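Side-chain contacts in LAO/AO transport system kinase (Escherichia coli, PDB 2P67), which belongs to the MeaB family of P-loop NTPases and is built on a parallel beta-sheet flanked by helices: residues A254-D257 / F258-L262; S265-L268 / Q269-R272. One frame throughout, in Å; residues are numbered along the deposited sequence.

How the contacts relate
Two consecutive helices, 248-264 and 267-294, carry the two contacts, and both pair residues one helical turn apart. Contact 1 (254-257 with 258-262) comes first in the chain and occupies the middle and later part of its helix, packed against strands 172-177, 198-201 and 236-239 of the parallel sheet. Contact 2 (265-268 with 269-272) spans the turn between the helices and the opening residues of the long helix 267-294. Their centres lie about 12 Å apart, and the oxygen of Leu262 meets the amide of Leu268 in a probable hydrogen bond. The pair thus shows the chain passing from a sheet-covering helix into the helix that takes part in the sodium site.

Contact 1 of 2, residues A254-D257 / F258-L262; sequences AIID and FKTAL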
loop_
_atom_site.group_PDB
_atom_site.type_symbol
_atom_site.label_atom_id
_atom_site.label_comp_id
_atom_site.label_asym_id
_atom_site.label_seq_id
_atom_site.Cartn_x
_atom_site.Cartn_y
_atom_site.Cartn_z
ATOM N N ALA A 254 18.496 9.884 19.268
ATOM C CA ALA A 254 17.826 8.741 18.664
ATOM C C ALA A 254 17.972 8.771 17.141
ATOM O O ALA A 254 18.158 7.731 16.515
ATOM C CB ALA A 254 16.360 8.697 19.064
ATOM N N ILE A 255 17.863 9.962 16.553
ATOM C CA ILE A 255 18.085 10.135 15.115
ATOM C C ILE A 255 19.499 9.710 14.729
ATOM O O ILE A 255 19.685 9.020 13.725
ATOM C CB ILE A 255 17.760 11.586 14.635
ATOM C CG1 ILE A 255 16.246 11.829 14.738
ATOM C CG2 ILE A 255 18.236 11.806 13.163
ATOM C CD1 ILE A 255 15.782 13.291 14.801
ATOM N N ILE A 256 20.486 10.114 15.520
ATOM C CA ILE A 256 21.870 9.685 15.289
ATOM C C ILE A 256 21.990 8.149 15.384
ATOM O O ILE A 256 22.623 7.530 14.542
ATOM C CB ILE A 256 22.866 10.417 16.226
ATOM C CG1 ILE A 256 22.914 11.904 15.857
ATOM C CG2 ILE A 256 24.268 9.787 16.121
ATOM C CD1 ILE A 256 23.554 12.774 16.914
ATOM N N ASP A 257 21.341 7.549 16.386
ATOM C CA ASP A 257 21.298 6.090 16.550
ATOM C C ASP A 257 20.688 5.394 15.317
ATOM O O ASP A 257 21.187 4.366 14.842
ATOM C CB ASP A 257 20.499 5.726 17.818
ATOM C CG ASP A 257 21.268 5.998 19.118
ATOM O OD1 ASP A 257 22.500 6.275 19.082
ATOM O OD2 ASP A 257 20.624 5.945 20.194
ATOM N N PHE A 258 19.612 5.978 14.789
ATOM C CA PHE A 258 18.998 5.510 13.536
ATOM C C PHE A 258 20.017 5.529 12.380
ATOM O O PHE A 258 20.171 4.536 11.659
ATOM C CB PHE A 258 17.762 6.378 13.197
ATOM C CG PHE A 258 17.141 6.067 11.844
ATOM C CD1 PHE A 258 16.105 5.124 11.734
ATOM C CD2 PHE A 258 17.584 6.729 10.680
ATOM C CE1 PHE A 258 15.516 4.819 10.484
ATOM C CE2 PHE A 258 17.006 6.423 9.421
ATOM C CZ PHE A 258 15.960 5.479 9.327
ATOM N N LYS A 259 20.684 6.670 12.204
ATOM C CA LYS A 259 21.704 6.844 11.151
ATOM C C LYS A 259 22.817 5.812 11.277
ATOM O O LYS A 259 23.175 5.173 10.298
ATOM C CB LYS A 259 22.307 8.253 11.176
ATOM C CG LYS A 259 23.258 8.496 9.982
ATOM C CD LYS A 259 23.578 9.982 9.767
ATOM C CE LYS A 259 24.284 10.160 8.407
ATOM N NZ LYS A 259 24.523 11.584 8.000
ATOM N N THR A 260 23.331 5.634 12.494
ATOM C CA THR A 260 24.300 4.566 12.809
ATOM C C THR A 260 23.815 3.168 12.413
ATOM O O THR A 260 24.515 2.424 11.718
ATOM C CB THR A 260 24.650 4.598 14.331
ATOM O OG1 THR A 260 25.176 5.885 14.638
ATOM C CG2 THR A 260 25.693 3.535 14.675
ATOM N N ALA A 261 22.594 2.816 12.813
ATOM C CA ALA A 261 22.063 1.492 12.529
ATOM C C ALA A 261 21.894 1.207 11.033
ATOM O O ALA A 261 22.174 0.094 10.555
ATOM C CB ALA A 261 20.753 1.299 13.251
ATOM N N LEU A 262 21.399 2.195 10.292
ATOM C CA LEU A 262 21.137 1.989 8.869
ATOM C C LEU A 262 22.405 2.086 8.033
ATOM O O LEU A 262 22.533 1.383 7.025
ATOM C CB LEU A 262 20.073 2.964 8.346
ATOM C CG LEU A 262 18.670 2.346 8.314
ATOM C CD1 LEU A 262 18.180 2.268 9.769
ATOM C CD2 LEU A 262 17.728 3.179 7.463
HETATM O O HOH W 1 24.768 5.942 17.368
#
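Thr260 lies against the carbonyl oxygens of the preceding turn, its CB 3.5 Å from Asp257 O. With OG1 set beside its own backbone N and anti to the carbonyl carbon (chi1 -58°), the hydroxyl is folded back along the helix, where OG1 comes to 3.0 Å from Ile256 O. That oxygen already receives the amide of the same residue: Thr260 N to Ile256 O is 2.9 Å and almost straight, with 175° at the hydrogen. A backbone acceptor is therefore approached twice by one threonine.

A water joins this hydroxyl to the neighbouring acid. It stands 2.8 Å from Thr260 OG1 and donates to Asp257 OD1 at 2.9 Å, bridging two side chains three residues apart. The other carboxylate oxygen, OD2, is turned to a salt bridge with Arg236, so each oxygen of Asp257 has its own partner.

On a different side of the helix Phe258 goes inward. Its CB rests 3.3 Å from Ile255 O, while CG, anti to the backbone N (chi1 174°), carries the ring away from the preceding turn. Further along the same helix, Leu262 CD1 sits 3.8 Å above the plane of the Phe258 ring, displaced toward its rim. Trp233 meets this ring edge-to-face, and Cys172 of strand 172-177 also touches it, which places the aromatic group between helix 248-264 and the sheet.

The helix is thus two-sided in its chemistry: a nonpolar ring is buried by carbon and aromatic neighbours, whereas the more exposed side ties hydroxyl, water and carboxylate together, and the nearby arginine would probably favour the charged form of Asp257.

Contact 2 of 2, residues S265-L268 / Q269-R272; sequences SGRL and QQVR. With NA (sodium ion), chain B.
Arg267 and Gln270 come improbably close: NH1 to OE1 measures 2.5 Å, too short to be taken at face value. Arg267 was also modelled in two conformers, so this bond is doubtful, and the same NH1 has a firmer partner in Gln274. In the conformer given, the bend at chi2 (57°) swings the arginine along the helix, where Val271 CG2 lies 3.5 Å above one face of the guanidinium, toward its rim.

One residue on, Leu268 and Arg272 pair differently. The aliphatic part of the arginine follows the leucine backbone, CG being 3.4 Å from Leu268 O, an oxygen that also accepts Arg272 N at 2.9 Å. The backbone oxygen of Arg272 binds the sodium ion at 2.7 Å, in company with Ser276 and four waters.

Gly266 ends the previous helix in a Schellman motif, with positive phi, and is the N-cap of the next; its oxygen accepts a weak bond from Gln270 N. Helix 267-294 thus starts after a two-residue link, Ser265 and Gly266, and the salt bridge from Arg272 NH2 joins the helix near its start to Asp171, just before strand 172-177 of the sheet.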
loop_
_atom_site.group_PDB
_atom_site.type_symbol
_atom_site.label_atom_id
_atom_site.label_comp_id
_atom_site.label_asym_id
_atom_site.label_seq_id
_atom_site.Cartn_x
_atom_site.Cartn_y
_atom_site.Cartn_z
ATOM N N SER A 265 24.993 -1.238 7.743
ATOM C CA SER A 265 24.736 -2.287 6.775
ATOM C C SER A 265 24.719 -1.760 5.348
ATOM O O SER A 265 24.498 -2.529 4.433
ATOM C CB SER A 265 23.370 -2.905 7.063
ATOM O OG SER A 265 22.381 -1.888 7.000
ATOM N N GLY A 266 24.907 -0.452 5.173
ATOM C CA GLY A 266 24.733 0.185 3.857
ATOM C C GLY A 266 23.274 0.357 3.437
ATOM O O GLY A 266 22.986 0.623 2.267
ATOM N N ARG A 267 22.353 0.209 4.394
ATOM C CA ARG A 267 20.925 0.283 4.089
ATOM C C ARG A 267 20.469 1.702 3.748
ATOM O O ARG A 267 19.604 1.867 2.895
ATOM C CB ARG A 267 20.069 -0.325 5.220
ATOM C CG ARG A 267 18.531 -0.238 5.051
ATOM C CD ARG A 267 17.957 -0.880 3.772
ATOM N NE ARG A 267 16.502 -1.043 3.870
ATOM C CZ ARG A 267 15.641 -1.060 2.848
ATOM N NH1 ARG A 267 16.047 -0.908 1.596
ATOM N NH2 ARG A 267 14.346 -1.225 3.087
ATOM N N LEU A 268 21.044 2.711 4.397
ATOM C CA LEU A 268 20.637 4.092 4.104
ATOM C C LEU A 268 20.857 4.457 2.631
ATOM O O LEU A 268 19.941 4.954 1.969
ATOM C CB LEU A 268 21.324 5.104 5.017
ATOM C CG LEU A 268 20.731 6.522 4.887
ATOM C CD1 LEU A 268 19.194 6.533 4.962
ATOM C CD2 LEU A 268 21.318 7.438 5.931
ATOM N N GLN A 269 22.055 4.186 2.119
ATOM C CA GLN A 269 22.340 4.385 0.683
ATOM C C GLN A 269 21.319 3.652 -0.190
ATOM O O GLN A 269 20.834 4.192 -1.193
ATOM C CB GLN A 269 23.768 3.910 0.331
ATOM C CG GLN A 269 24.882 4.854 0.766
ATOM C CD GLN A 269 26.279 4.184 0.831
ATOM O OE1 GLN A 269 26.482 3.145 1.521
ATOM N NE2 GLN A 269 27.258 4.797 0.130
ATOM N N GLN A 270 20.993 2.414 0.177
ATOM C CA GLN A 270 20.016 1.639 -0.578
ATOM C C GLN A 270 18.636 2.294 -0.562
ATOM O O GLN A 270 17.985 2.420 -1.607
ATOM C CB GLN A 270 19.936 0.206 -0.051
ATOM C CG GLN A 270 19.245 -0.698 -1.040
ATOM C CD GLN A 270 18.778 -1.970 -0.420
ATOM O OE1 GLN A 270 18.031 -1.956 0.565
ATOM N NE2 GLN A 270 19.195 -3.095 -0.997
ATOM N N VAL A 271 18.222 2.743 0.621
ATOM C CA VAL A 271 16.959 3.461 0.784
ATOM C C VAL A 271 16.896 4.677 -0.140
ATOM O O VAL A 271 15.937 4.828 -0.903
ATOM C CB VAL A 271 16.708 3.849 2.257
ATOM C CG1 VAL A 271 15.523 4.860 2.377
ATOM C CG2 VAL A 271 16.399 2.589 3.072
ATOM N N ARG A 272 17.926 5.518 -0.091
ATOM C CA ARG A 272 17.995 6.716 -0.935
ATOM C C ARG A 272 17.893 6.395 -2.440
ATOM O O ARG A 272 17.142 7.064 -3.173
ATOM C CB ARG A 272 19.264 7.502 -0.635
ATOM C CG ARG A 272 19.300 8.110 0.740
ATOM C CD ARG A 272 20.691 8.599 1.038
ATOM N NE ARG A 272 20.698 9.630 2.070
ATOM C CZ ARG A 272 21.755 10.362 2.373
ATOM N NH1 ARG A 272 22.897 10.159 1.710
ATOM N NH2 ARG A 272 21.688 11.278 3.337
HETATM NA NA NA B . 17.209 9.805 -3.236
HETATM O O HOH W 2 17.982 10.847 -0.967
HETATM O O HOH W 3 14.708 10.645 -1.924
HETATM O O HOH W 4 17.393 12.501 -3.416
HETATM O O HOH W 5 19.610 9.446 -4.387
#